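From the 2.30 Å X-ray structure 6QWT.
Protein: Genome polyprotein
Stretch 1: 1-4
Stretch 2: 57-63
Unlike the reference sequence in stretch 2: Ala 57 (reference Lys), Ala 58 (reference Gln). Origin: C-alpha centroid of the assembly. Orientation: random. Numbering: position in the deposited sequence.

Stretch 1 (1-4) SEIL
Stretch 2 (57-63) AAGGGDI

A single residue at the start of the chain, Ser 1, both donates to and accepts from the Gly 61 backbone, and offers a side-chain acceptor besides, so that all three direct hydrogen bonds between the stretches converge on it. Ser 1 N donates to Gly 61 O at 2.9 Å, and Gly 61 N donates to Ser 1 O at 2.7 Å with an N-H...O angle of 151°. The two bonds close a small ring that pins the two backbones together at Ser 1 and Gly 61, and within it Ser 1 O and Gly 61 O, both acceptors, lie 3.3 Å apart. The third bond is weak: Gly 59 N reaches Ser 1 OG at 3.4 Å, nearly straight at 174°.

Stretch 1 is extended. Glu 2 (phi/psi -135/125), Ile 3 (-103/127) and Leu 4 (-121/164) lie in a strand that continues later in the chain, and Ser 1 has psi -178. Stretch 2 has no regular helix or strand. Ala 57 (-84/-9) and Ala 58 (-85/162), both differing from the reference sequence, precede a glycine turn of Gly 59 (74/11), Gly 60 (-77/-5) and Gly 61 (123/153); Asp 62 (-124/150) and Ile 63 (-108/123) are again extended. In register, Ser 1 CA lies 4.6 Å from Asp 62 CA, and Glu 2 CA lies 4.4 Å from Gly 59 CA. Rising numbers in one stretch thus meet falling numbers in the other.

The turn curls around the Ser 1 carbonyl. Ser 1 O lies 3.2 Å from Gly 59 CA and also 3.2 Å from Gly 60 N, but the latter approach has a poor angle and is not a hydrogen bond; the amide of Gly 61 takes that role. Glycine suits this path: the positive phi of Gly 59 favours it, and an ideal CB there would sit a tight 3.4 Å from Ile 3 CG2. At Gly 61 a CB would jam against the carbonyl oxygen of Gly 60, whereas Gly 60 itself has room for one.

The whole contact, side chains included, buries 282 Å² summed over both sides. Ser 1 has its CA-to-CB bond pointing away from stretch 2, yet its p rotamer (chi1 65°) leaves OG 4.0 Å from Ala 58 CB. Ile 3 is t at chi1 and chi2 (163°, 169°); its CA-to-CB bond points toward stretch 2, and CG2 lies 4.1 Å from Gly 59 CA, an apolar contact with bare backbone. Glu 2 is t, t (-173°, -175°) with chi3 -23°; its CB lies 4.1 Å from the CB of Asp 62, which is t (-178°) with chi2 46°. No direct bond joins their carboxylates; Asp 62 OD1 and OD2 are hydrogen-bonded elsewhere in the structure. Glu 2 reaches the Asp 62 backbone through water 1, which donates to Glu 2 OE1 at 2.9 Å and accepts from Asp 62 N at 2.9 Å. Leu 4 (m, t) and Ile 63 (m, t) lie beyond the contact.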

# COMPACT_ATOMS: atom_id res chain seq x y z
N SER A 1 5.62 6.35 -16.46
CA SER A 1 7.02 6.60 -16.13
C SER A 1 7.90 6.55 -17.37
O SER A 1 7.42 6.35 -18.49
CB SER A 1 7.52 5.59 -15.10
OG SER A 1 7.52 4.28 -15.64
N GLU A 2 9.20 6.74 -17.16
CA GLU A 2 10.19 6.74 -18.23
C GLU A 2 11.37 5.91 -17.76
O GLU A 2 11.92 6.16 -16.68
CB GLU A 2 10.62 8.17 -18.56
CG GLU A 2 11.52 8.32 -19.77
CD GLU A 2 12.00 9.75 -19.96
OE1 GLU A 2 11.32 10.67 -19.46
OE2 GLU A 2 13.05 9.95 -20.60
N ILE A 3 11.74 4.90 -18.54
CA ILE A 3 12.75 3.93 -18.14
C ILE A 3 14.06 4.26 -18.83
O ILE A 3 14.11 4.40 -20.06
CB ILE A 3 12.28 2.50 -18.44
CG1 ILE A 3 13.46 1.53 -18.41
CG2 ILE A 3 11.56 2.44 -19.78
CD1 ILE A 3 13.03 0.09 -18.43
N LEU A 4 15.13 4.37 -18.04
CA LEU A 4 16.44 4.79 -18.52
C LEU A 4 17.48 3.72 -18.23
O LEU A 4 17.27 2.82 -17.41
CB LEU A 4 16.87 6.11 -17.86
CG LEU A 4 15.83 7.23 -17.77
CD1 LEU A 4 16.36 8.37 -16.91
CD2 LEU A 4 15.46 7.72 -19.16
N ALA A 57 2.90 -1.44 -18.65
CA ALA A 57 2.39 -0.14 -18.26
C ALA A 57 3.49 0.84 -17.89
O ALA A 57 3.21 2.03 -17.70
CB ALA A 57 1.42 -0.28 -17.08
N ALA A 58 4.74 0.38 -17.78
CA ALA A 58 5.86 1.27 -17.55
C ALA A 58 6.36 1.84 -18.87
O ALA A 58 6.08 1.31 -19.95
CB ALA A 58 6.99 0.54 -16.82
N GLY A 59 7.11 2.93 -18.78
CA GLY A 59 7.66 3.55 -19.97
C GLY A 59 6.68 4.32 -20.82
O GLY A 59 7.02 4.70 -21.94
N GLY A 60 5.46 4.57 -20.32
CA GLY A 60 4.50 5.34 -21.09
C GLY A 60 4.75 6.83 -21.10
O GLY A 60 4.03 7.56 -21.80
N GLY A 61 5.74 7.31 -20.35
CA GLY A 61 6.04 8.73 -20.30
C GLY A 61 5.99 9.30 -18.90
O GLY A 61 5.28 8.78 -18.03
N ASP A 62 6.75 10.36 -18.66
CA ASP A 62 6.77 11.06 -17.38
C ASP A 62 6.44 12.53 -17.60
O ASP A 62 6.73 13.09 -18.66
CB ASP A 62 8.14 10.92 -16.70
CG ASP A 62 8.19 11.59 -15.35
OD1 ASP A 62 7.24 11.40 -14.55
OD2 ASP A 62 9.17 12.31 -15.07
N ILE A 63 5.83 13.15 -16.60
CA ILE A 63 5.48 14.56 -16.66
C ILE A 63 6.42 15.33 -15.73
O ILE A 63 6.50 15.03 -14.54
CB ILE A 63 4.01 14.80 -16.30
CG1 ILE A 63 3.11 14.04 -17.29
CG2 ILE A 63 3.69 16.29 -16.32
CD1 ILE A 63 1.65 13.98 -16.87
O HOH W 1 8.73 11.10 -20.71